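Local coordinates for 450aa long hypothetical fmu protein (Pyrococcus horikoshii, PDB 2YXL) that binds the S-adenosylmethionine analogue sinefungin in a class I methyltransferase fold and probably methylates cytosine C5 in RNA, at residues 28-31 and 32-35; 274-277 and 278-282; 293-296 and 297-300. All blocks are in the same frame, centred on the assembly; numbering follows the deposited sequence.

Interaction 1. Residues 28-31 and 32-35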
ATOM      1  N   ILE A  28       0.906   5.268  11.628  1.00 39.57           N
ATOM      2  CA  ILE A  28       0.646   3.851  11.376  1.00 39.78           C
ATOM      3  C   ILE A  28       0.500   3.596   9.875  1.00 39.98           C
ATOM      4  O   ILE A  28      -0.390   4.147   9.223  1.00 40.02           O
ATOM      5  CB  ILE A  28      -0.587   3.330  12.164  1.00 39.81           C
ATOM      6  CG1 ILE A  28      -0.348   3.466  13.674  1.00 39.80           C
ATOM      7  CG2 ILE A  28      -0.896   1.876  11.790  1.00 39.59           C
ATOM      8  CD1 ILE A  28      -1.591   3.289  14.532  1.00 39.82           C
ATOM      9  N   LYS A  29       1.393   2.768   9.341  1.00 40.20           N
ATOM     10  CA  LYS A  29       1.398   2.427   7.922  1.00 40.52           C
ATOM     11  C   LYS A  29       1.268   0.915   7.733  1.00 40.69           C
ATOM     12  O   LYS A  29       1.879   0.150   8.482  1.00 40.83           O
ATOM     13  CB  LYS A  29       2.673   2.943   7.236  1.00 40.57           C
ATOM     14  CG  LYS A  29       2.842   4.468   7.224  1.00 40.97           C
ATOM     15  CD  LYS A  29       1.723   5.182   6.458  1.00 41.27           C
ATOM     16  CE  LYS A  29       2.016   6.671   6.338  1.00 41.75           C
ATOM     17  NZ  LYS A  29       0.843   7.460   5.857  1.00 41.81           N
ATOM     18  N   PRO A  30       0.463   0.473   6.743  1.00 40.84           N
ATOM     19  CA  PRO A  30      -0.363   1.302   5.861  1.00 40.85           C
ATOM     20  C   PRO A  30      -1.543   1.920   6.609  1.00 40.97           C
ATOM     21  O   PRO A  30      -2.012   1.352   7.600  1.00 40.96           O
ATOM     22  CB  PRO A  30      -0.844   0.313   4.799  1.00 40.88           C
ATOM     23  CG  PRO A  30      -0.809  -1.013   5.470  1.00 40.91           C
ATOM     24  CD  PRO A  30       0.341  -0.963   6.424  1.00 40.76           C
ATOM     25  N   SER A  31      -2.008   3.071   6.128  1.00 41.16           N
ATOM     26  CA  SER A  31      -3.002   3.893   6.831  1.00 41.39           C
ATOM     27  C   SER A  31      -4.368   3.225   7.069  1.00 41.43           C
ATOM     28  O   SER A  31      -5.160   3.704   7.883  1.00 41.39           O
ATOM     29  CB  SER A  31      -3.182   5.237   6.119  1.00 41.40           C
ATOM     30  OG  SER A  31      -3.632   5.053   4.785  1.00 41.98           O
ATOM     31  N   GLN A  32      -4.633   2.132   6.357  1.00 41.49           N
ATOM     32  CA  GLN A  32      -5.847   1.335   6.555  1.00 41.65           C
ATOM     33  C   GLN A  32      -5.978   0.845   7.998  1.00 41.48           C
ATOM     34  O   GLN A  32      -7.071   0.867   8.566  1.00 41.41           O
ATOM     35  CB  GLN A  32      -5.876   0.139   5.596  1.00 41.73           C
ATOM     36  CG  GLN A  32      -6.289   0.472   4.165  1.00 42.65           C
ATOM     37  CD  GLN A  32      -5.128   0.879   3.251  1.00 44.25           C
ATOM     38  OE1 GLN A  32      -5.330   1.125   2.057  1.00 44.69           O
ATOM     39  NE2 GLN A  32      -3.916   0.947   3.801  1.00 44.21           N
ATOM     40  N   TYR A  33      -4.858   0.407   8.576  1.00 41.44           N
ATOM     41  CA  TYR A  33      -4.799  -0.028   9.975  1.00 41.41           C
ATOM     42  C   TYR A  33      -5.190   1.103  10.927  1.00 41.26           C
ATOM     43  O   TYR A  33      -5.820   0.868  11.960  1.00 41.11           O
ATOM     44  CB  TYR A  33      -3.395  -0.533  10.328  1.00 41.58           C
ATOM     45  CG  TYR A  33      -3.061  -1.919   9.817  1.00 41.74           C
ATOM     46  CD1 TYR A  33      -3.135  -3.028  10.661  1.00 42.01           C
ATOM     47  CD2 TYR A  33      -2.653  -2.122   8.498  1.00 42.03           C
ATOM     48  CE1 TYR A  33      -2.823  -4.308  10.201  1.00 42.12           C
ATOM     49  CE2 TYR A  33      -2.339  -3.396   8.025  1.00 42.10           C
ATOM     50  CZ  TYR A  33      -2.426  -4.484   8.881  1.00 42.11           C
ATOM     51  OH  TYR A  33      -2.115  -5.746   8.420  1.00 41.98           O
ATOM     52  N   ALA A  34      -4.809   2.325  10.568  1.00 41.17           N
ATOM     53  CA  ALA A  34      -5.147   3.511  11.348  1.00 41.24           C
ATOM     54  C   ALA A  34      -6.635   3.835  11.249  1.00 41.25           C
ATOM     55  O   ALA A  34      -7.271   4.175  12.250  1.00 41.00           O
ATOM     56  CB  ALA A  34      -4.309   4.696  10.897  1.00 41.14           C
ATOM     57  N   LYS A  35      -7.178   3.723  10.038  1.00 41.44           N
ATOM     58  CA  LYS A  35      -8.597   3.950   9.800  1.00 41.76           C
ATOM     59  C   LYS A  35      -9.432   2.943  10.582  1.00 41.94           C
ATOM     60  O   LYS A  35     -10.389   3.322  11.253  1.00 41.94           O
ATOM     61  CB  LYS A  35      -8.921   3.879   8.308  1.00 41.77           C
ATOM     62  CG  LYS A  35     -10.345   4.309   7.956  1.00 41.84           C
ATOM     63  CD  LYS A  35     -10.622   4.209   6.460  1.00 41.91           C
ATOM     64  CE  LYS A  35     -10.852   2.770   6.007  1.00 42.45           C
ATOM     65  NZ  LYS A  35     -12.141   2.212   6.511  1.00 42.61           N
TER
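Ser31 O accepts from Lys35 N at 3.0 Å with an N-H...O angle of 157°, a regular i to i+4 helical bond. Pro30 O takes Tyr33 N at 3.2 Å and a more bent 146°, an i to i+3 bond. The same carbonyl oxygen lies at the edge of the Tyr33 ring, near its plane. Beside it the proline ring slants across the tyrosine, Pro30 CG standing 3.7 Å from Tyr33 CD2. Ile28 comes in at about a right angle: its CG2 branch, turned anti to the backbone N, meets Tyr33 CB at 3.8 Å. Gln32 doubles back at chi2, and this carries NE2 to within 3.3 Å of Pro30 CB. The amide is held from outside, NE2 by Asn349 and OE1 by Tyr58, while Ser31 OG bonds to Glu351 and Lys35 NZ to Thr54. With the cis peptide bond before Pro30, the backbone angles of Lys29 and Pro30 fit a type VIb turn, here feeding directly into the first turn of helix 32-41.

Interaction 2. Residues 274-277 and 278-282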
ATOM      1  N   THR A 274       5.439 -14.857   1.011  1.00 39.71           N
ATOM      2  CA  THR A 274       6.025 -16.047   1.643  1.00 39.99           C
ATOM      3  C   THR A 274       4.960 -17.063   2.065  1.00 40.12           C
ATOM      4  O   THR A 274       5.194 -18.269   2.005  1.00 40.23           O
ATOM      5  CB  THR A 274       6.991 -15.715   2.824  1.00 39.95           C
ATOM      6  OG1 THR A 274       7.131 -16.858   3.675  1.00 40.29           O
ATOM      7  CG2 THR A 274       6.493 -14.554   3.643  1.00 39.99           C
ATOM      8  N   THR A 275       3.792 -16.574   2.465  1.00 40.28           N
ATOM      9  CA  THR A 275       2.667 -17.452   2.777  1.00 40.40           C
ATOM     10  C   THR A 275       2.070 -18.075   1.503  1.00 40.27           C
ATOM     11  O   THR A 275       1.527 -19.181   1.539  1.00 40.30           O
ATOM     12  CB  THR A 275       1.594 -16.732   3.645  1.00 40.49           C
ATOM     13  OG1 THR A 275       0.809 -17.702   4.347  1.00 41.33           O
ATOM     14  CG2 THR A 275       0.681 -15.844   2.807  1.00 40.25           C
ATOM     15  N   HIS A 276       2.195 -17.363   0.382  1.00 40.12           N
ATOM     16  CA  HIS A 276       1.763 -17.851  -0.929  1.00 39.91           C
ATOM     17  C   HIS A 276       2.734 -18.904  -1.477  1.00 39.81           C
ATOM     18  O   HIS A 276       2.311 -19.891  -2.081  1.00 39.69           O
ATOM     19  CB  HIS A 276       1.627 -16.673  -1.900  1.00 39.94           C
ATOM     20  CG  HIS A 276       0.870 -16.988  -3.156  1.00 40.16           C
ATOM     21  ND1 HIS A 276       0.050 -18.089  -3.283  1.00 40.95           N
ATOM     22  CD2 HIS A 276       0.780 -16.316  -4.328  1.00 40.21           C
ATOM     23  CE1 HIS A 276      -0.492 -18.095  -4.490  1.00 40.97           C
ATOM     24  NE2 HIS A 276      -0.067 -17.028  -5.142  1.00 40.72           N
ATOM     25  N   LEU A 277       4.032 -18.690  -1.257  1.00 39.79           N
ATOM     26  CA  LEU A 277       5.065 -19.642  -1.675  1.00 39.61           C
ATOM     27  C   LEU A 277       4.843 -21.005  -1.024  1.00 39.58           C
ATOM     28  O   LEU A 277       5.010 -22.042  -1.670  1.00 39.66           O
ATOM     29  CB  LEU A 277       6.467 -19.120  -1.337  1.00 39.67           C
ATOM     30  CG  LEU A 277       7.025 -17.863  -2.018  1.00 39.53           C
ATOM     31  CD1 LEU A 277       8.238 -17.353  -1.252  1.00 39.64           C
ATOM     32  CD2 LEU A 277       7.385 -18.102  -3.480  1.00 39.26           C
ATOM     33  N   ALA A 278       4.452 -20.989   0.250  1.00 39.42           N
ATOM     34  CA  ALA A 278       4.149 -22.207   1.003  1.00 39.27           C
ATOM     35  C   ALA A 278       2.951 -22.984   0.442  1.00 39.12           C
ATOM     36  O   ALA A 278       2.937 -24.218   0.481  1.00 39.17           O
ATOM     37  CB  ALA A 278       3.931 -21.877   2.465  1.00 39.26           C
ATOM     38  N   GLU A 279       1.954 -22.261  -0.071  1.00 38.96           N
ATOM     39  CA  GLU A 279       0.792 -22.871  -0.725  1.00 38.82           C
ATOM     40  C   GLU A 279       1.209 -23.629  -1.977  1.00 38.50           C
ATOM     41  O   GLU A 279       0.770 -24.755  -2.205  1.00 38.47           O
ATOM     42  CB  GLU A 279      -0.242 -21.812  -1.116  1.00 38.85           C
ATOM     43  CG  GLU A 279      -0.968 -21.150   0.039  1.00 39.16           C
ATOM     44  CD  GLU A 279      -2.168 -20.333  -0.420  1.00 39.30           C
ATOM     45  OE1 GLU A 279      -3.015 -20.867  -1.175  1.00 40.30           O
ATOM     46  OE2 GLU A 279      -2.274 -19.160  -0.015  1.00 39.20           O
ATOM     47  N   LEU A 280       2.058 -22.994  -2.782  1.00 38.22           N
ATOM     48  CA  LEU A 280       2.558 -23.580  -4.025  1.00 37.94           C
ATOM     49  C   LEU A 280       3.475 -24.777  -3.785  1.00 37.79           C
ATOM     50  O   LEU A 280       3.557 -25.680  -4.616  1.00 37.79           O
ATOM     51  CB  LEU A 280       3.282 -22.519  -4.855  1.00 37.86           C
ATOM     52  CG  LEU A 280       2.407 -21.395  -5.414  1.00 37.62           C
ATOM     53  CD1 LEU A 280       3.267 -20.224  -5.844  1.00 36.86           C
ATOM     54  CD2 LEU A 280       1.542 -21.902  -6.572  1.00 37.08           C
ATOM     55  N   MET A 281       4.161 -24.769  -2.645  1.00 37.65           N
ATOM     56  CA  MET A 281       5.013 -25.883  -2.233  1.00 37.47           C
ATOM     57  C   MET A 281       4.196 -26.922  -1.473  1.00 37.28           C
ATOM     58  O   MET A 281       4.737 -27.926  -1.002  1.00 37.23           O
ATOM     59  CB  MET A 281       6.169 -25.377  -1.367  1.00 37.50           C
ATOM     60  CG  MET A 281       7.155 -24.487  -2.109  1.00 37.47           C
ATOM     61  SD  MET A 281       8.053 -23.350  -1.034  1.00 37.59           S
ATOM     62  CE  MET A 281       9.230 -24.455  -0.248  1.00 36.89           C
ATOM     63  N   LYS A 282       2.892 -26.661  -1.358  1.00 37.01           N
ATOM     64  CA  LYS A 282       1.929 -27.544  -0.685  1.00 36.77           C
ATOM     65  C   LYS A 282       2.384 -27.964   0.718  1.00 36.36           C
ATOM     66  O   LYS A 282       2.315 -29.141   1.086  1.00 36.29           O
ATOM     67  CB  LYS A 282       1.578 -28.760  -1.560  1.00 36.78           C
ATOM     68  CG  LYS A 282       1.031 -28.396  -2.943  1.00 37.06           C
ATOM     69  CD  LYS A 282       0.372 -29.584  -3.632  1.00 37.13           C
ATOM     70  CE  LYS A 282      -1.127 -29.613  -3.365  1.00 37.86           C
ATOM     71  NZ  LYS A 282      -1.780 -30.780  -4.024  1.00 38.40           N
TER
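Leu277, in helix 272-280, and Met281, just past its end, face the same way; the helix ends in a Schellman motif and forms the crossover of the beta-alpha-beta unit between strands 262-265 and 286-290. This flank is the packed one: the side chains of Leu277 and Met281 both lean on Val263 and Ile287. Met281 CG lies anti to its own carbonyl carbon, chi1 -66°, which lays CG and SD back over Leu277 O, with Met281 CG 3.3 Å from that oxygen. The same carbonyl receives Met281 N at 3.0 Å. One residue earlier Leu280 N reaches His276 O at 3.2 Å with an N-H...O angle of 160°, whereas the bond from Ala278 N to Thr274 O is weak. The looser part is at Leu280, which is only partly buried, and at exposed Lys282, whose phi is positive and whose N bonds back to Glu279 O at 3.0 Å. Glu279, though buried, is held from outside the helix, OE2 by a salt bridge to Arg190 and OE1 by Thr193. It passes His276 obliquely, carboxylate and imidazole planes 59° apart, with Glu279 OE2 stopping 4.2 Å from His276 ND1.

Interaction 3. Residues 293-296 and 297-300. With SFG (sinefungin), chain B.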
ATOM      1  N   ASP A 293      12.532  -5.704  10.331  1.00 30.15           N
ATOM      2  CA  ASP A 293      11.487  -5.162  11.191  1.00 30.56           C
ATOM      3  C   ASP A 293      10.857  -6.259  12.046  1.00 30.64           C
ATOM      4  O   ASP A 293      10.195  -7.162  11.528  1.00 30.68           O
ATOM      5  CB  ASP A 293      10.428  -4.441  10.350  1.00 30.68           C
ATOM      6  CG  ASP A 293       9.596  -3.472  11.167  1.00 31.28           C
ATOM      7  OD1 ASP A 293       8.700  -3.930  11.909  1.00 31.86           O
ATOM      8  OD2 ASP A 293       9.828  -2.248  11.059  1.00 32.04           O
ATOM      9  N   LYS A 294      11.077  -6.169  13.356  1.00 30.84           N
ATOM     10  CA  LYS A 294      10.570  -7.142  14.325  1.00 31.01           C
ATOM     11  C   LYS A 294       9.048  -7.066  14.455  1.00 31.13           C
ATOM     12  O   LYS A 294       8.383  -8.084  14.663  1.00 31.14           O
ATOM     13  CB  LYS A 294      11.234  -6.913  15.694  1.00 31.02           C
ATOM     14  CG  LYS A 294      10.989  -8.009  16.741  1.00 31.05           C
ATOM     15  CD  LYS A 294      12.006  -9.152  16.660  1.00 31.00           C
ATOM     16  CE  LYS A 294      13.205  -8.937  17.589  1.00 30.79           C
ATOM     17  NZ  LYS A 294      14.156  -7.896  17.102  1.00 30.52           N
ATOM     18  N   MET A 295       8.512  -5.855  14.319  1.00 31.29           N
ATOM     19  CA  MET A 295       7.082  -5.596  14.477  1.00 31.50           C
ATOM     20  C   MET A 295       6.276  -6.034  13.250  1.00 31.47           C
ATOM     21  O   MET A 295       5.079  -6.313  13.352  1.00 31.48           O
ATOM     22  CB  MET A 295       6.852  -4.111  14.774  1.00 31.50           C
ATOM     23  CG  MET A 295       5.628  -3.815  15.627  1.00 31.64           C
ATOM     24  SD  MET A 295       5.628  -2.130  16.281  1.00 31.97           S
ATOM     25  CE  MET A 295       6.820  -2.248  17.618  1.00 31.77           C
ATOM     26  N   ARG A 296       6.937  -6.081  12.095  1.00 31.46           N
ATOM     27  CA  ARG A 296       6.327  -6.592  10.870  1.00 31.48           C
ATOM     28  C   ARG A 296       6.449  -8.113  10.822  1.00 31.45           C
ATOM     29  O   ARG A 296       5.585  -8.799  10.269  1.00 31.35           O
ATOM     30  CB  ARG A 296       6.988  -5.978   9.632  1.00 31.53           C
ATOM     31  CG  ARG A 296       6.809  -4.472   9.470  1.00 31.95           C
ATOM     32  CD  ARG A 296       5.576  -4.095   8.670  1.00 32.74           C
ATOM     33  NE  ARG A 296       5.657  -4.534   7.276  1.00 33.88           N
ATOM     34  CZ  ARG A 296       6.285  -3.874   6.305  1.00 34.12           C
ATOM     35  NH1 ARG A 296       6.912  -2.732   6.558  1.00 34.40           N
ATOM     36  NH2 ARG A 296       6.291  -4.368   5.072  1.00 34.18           N
ATOM     37  N   MET A 297       7.529  -8.629  11.405  1.00 31.44           N
ATOM     38  CA  MET A 297       7.791 -10.066  11.449  1.00 31.46           C
ATOM     39  C   MET A 297       6.789 -10.802  12.339  1.00 31.49           C
ATOM     40  O   MET A 297       6.416 -11.940  12.044  1.00 31.41           O
ATOM     41  CB  MET A 297       9.227 -10.341  11.912  1.00 31.44           C
ATOM     42  CG  MET A 297       9.640 -11.809  11.864  1.00 31.50           C
ATOM     43  SD  MET A 297       9.826 -12.459  10.191  1.00 31.79           S
ATOM     44  CE  MET A 297      11.538 -12.056   9.857  1.00 31.77           C
ATOM     45  N   LYS A 298       6.353 -10.149  13.417  1.00 31.55           N
ATOM     46  CA  LYS A 298       5.367 -10.742  14.326  1.00 31.67           C
ATOM     47  C   LYS A 298       4.008 -10.947  13.645  1.00 31.62           C
ATOM     48  O   LYS A 298       3.240 -11.827  14.042  1.00 31.68           O
ATOM     49  CB  LYS A 298       5.242  -9.937  15.634  1.00 31.70           C
ATOM     50  CG  LYS A 298       4.482  -8.614  15.540  1.00 32.18           C
ATOM     51  CD  LYS A 298       3.001  -8.774  15.891  1.00 32.81           C
ATOM     52  CE  LYS A 298       2.182  -7.553  15.477  1.00 32.99           C
ATOM     53  NZ  LYS A 298       2.510  -6.336  16.277  1.00 33.38           N
ATOM     54  N   ARG A 299       3.720 -10.135  12.628  1.00 31.52           N
ATOM     55  CA  ARG A 299       2.515 -10.309  11.821  1.00 31.41           C
ATOM     56  C   ARG A 299       2.642 -11.551  10.944  1.00 31.24           C
ATOM     57  O   ARG A 299       1.682 -12.309  10.794  1.00 31.17           O
ATOM     58  CB  ARG A 299       2.234  -9.074  10.959  1.00 31.54           C
ATOM     59  CG  ARG A 299       1.817  -7.833  11.742  1.00 31.92           C
ATOM     60  CD  ARG A 299       0.822  -6.981  10.959  1.00 32.82           C
ATOM     61  NE  ARG A 299       1.396  -6.402   9.742  1.00 33.44           N
ATOM     62  CZ  ARG A 299       1.711  -5.116   9.588  1.00 33.64           C
ATOM     63  NH1 ARG A 299       2.225  -4.698   8.439  1.00 33.86           N
ATOM     64  NH2 ARG A 299       1.509  -4.245  10.571  1.00 33.26           N
ATOM     65  N   LEU A 300       3.834 -11.753  10.381  1.00 31.04           N
ATOM     66  CA  LEU A 300       4.137 -12.936   9.574  1.00 30.88           C
ATOM     67  C   LEU A 300       4.004 -14.221  10.388  1.00 30.77           C
ATOM     68  O   LEU A 300       3.448 -15.205   9.902  1.00 30.86           O
ATOM     69  CB  LEU A 300       5.530 -12.823   8.930  1.00 30.88           C
ATOM     70  CG  LEU A 300       6.170 -14.003   8.177  1.00 30.99           C
ATOM     71  CD1 LEU A 300       5.223 -14.659   7.183  1.00 31.45           C
ATOM     72  CD2 LEU A 300       7.434 -13.559   7.462  1.00 30.93           C
TER
HETATM   73  N   SFG B5748       7.379  -9.418   0.474  1.00 75.25           N
HETATM   74  CA  SFG B5748       6.527  -8.814   1.514  1.00 75.30           C
HETATM   75  C   SFG B5748       5.078  -9.327   1.375  1.00 75.22           C
HETATM   76  O   SFG B5748       4.356  -9.287   2.393  1.00 75.22           O
HETATM   77  OXT SFG B5748       4.723  -9.761   0.258  1.00 75.15           O
HETATM   78  CB  SFG B5748       6.594  -7.277   1.431  1.00 75.33           C
HETATM   79  CG  SFG B5748       8.009  -6.764   1.756  1.00 75.63           C
HETATM   80  CD  SFG B5748       8.102  -5.230   1.772  1.00 76.08           C
HETATM   81  NE  SFG B5748       7.808  -4.724   0.424  1.00 76.02           N
HETATM   82  C5' SFG B5748       9.514  -4.730   2.153  1.00 77.17           C
HETATM   83  C4' SFG B5748      10.079  -5.332   3.464  1.00 77.98           C
HETATM   84  O4' SFG B5748      11.519  -5.319   3.321  1.00 78.53           O
HETATM   85  C3' SFG B5748       9.784  -4.495   4.723  1.00 78.30           C
HETATM   86  O3' SFG B5748       9.066  -5.309   5.660  1.00 77.81           O
HETATM   87  C2' SFG B5748      11.171  -4.129   5.273  1.00 78.74           C
HETATM   88  O2' SFG B5748      11.207  -4.227   6.702  1.00 78.56           O
HETATM   89  C1' SFG B5748      12.040  -5.222   4.661  1.00 79.37           C
HETATM   90  N9  SFG B5748      13.493  -4.893   4.573  1.00 79.66           N
HETATM   91  C8  SFG B5748      14.027  -3.740   4.164  1.00 79.80           C
HETATM   92  N7  SFG B5748      15.357  -3.820   4.208  1.00 79.87           N
HETATM   93  C5  SFG B5748      15.675  -5.034   4.648  1.00 79.96           C
HETATM   94  C6  SFG B5748      16.881  -5.686   4.898  1.00 79.83           C
HETATM   95  N6  SFG B5748      18.044  -5.070   4.692  1.00 79.71           N
HETATM   96  N1  SFG B5748      16.856  -6.952   5.351  1.00 79.73           N
HETATM   97  C2  SFG B5748      15.704  -7.577   5.560  1.00 79.81           C
HETATM   98  N3  SFG B5748      14.539  -6.982   5.332  1.00 79.86           N
HETATM   99  C4  SFG B5748      14.492  -5.718   4.877  1.00 79.86           C
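Arg296 and Arg299 both set CG anti to their own carbonyl carbon (chi1 -65° and -69°), and each chain then bends at chi2 and chi3, which brings the two side chains across one another at a slant. Their guanidinium planes are 21° apart, but the groups do not stack: Arg299 NH1 approaches obliquely, 3.4 Å from Arg296 CD and 3.6 Å from Arg296 NE. With like charges this close, the pair is probably not attractive by itself. Over one face of the Arg296 guanidinium lies sinefungin O3', offset toward the rim; it stands above the plane, 3.0 Å from Arg296 NH2, and is packed there without a hydrogen bond. NH2 makes a weak hydrogen bond with Ala269 O. Replacing Arg296 by alanine would probably open a gap beside the ribose and leave sinefungin O3' without the flat group beneath it. Asp293 caps the helix: its OD1 accepts Arg296 N at 2.8 Å on the anti side of the carboxylate, while its carbonyl O takes Met297 N at 3.0 Å. Asp293 CB lies 3.7 Å from sinefungin O2'. Asp291 links cap and ligand, OD2 receiving Asp293 N and OD1 hydrogen-bonding sinefungin. An acidic residue just past the second strand, here Asp291 after 286-290, beside the cofactor ribose is characteristic of class I, Rossmann-like methyltransferases; the capped start of helix 294-306 adjoins it.

How the interactions relate
Interaction 2 is the buried contact, with its helix held against the strands of the methyltransferase sheet; interactions 1 and 3 are only partly buried. Interactions 2 and 3 lie on successive crossover helices sharing strand 286-290 and meet where Thr274 CG2 packs 3.8 Å from Leu300 CD1. Interaction 1 belongs to a helix near the N-terminus, yet it touches interaction 3 through Tyr33 OH, 3.8 Å from Arg299 NE, but does not reach interaction 2. Chemistry follows place: a cis-proline turn packed on a tyrosine in 28-35, largely apolar packing and a C-terminal cap in 274-282, and charged side chains with an N-cap in 293-300, where alone of the three the ligand is contacted.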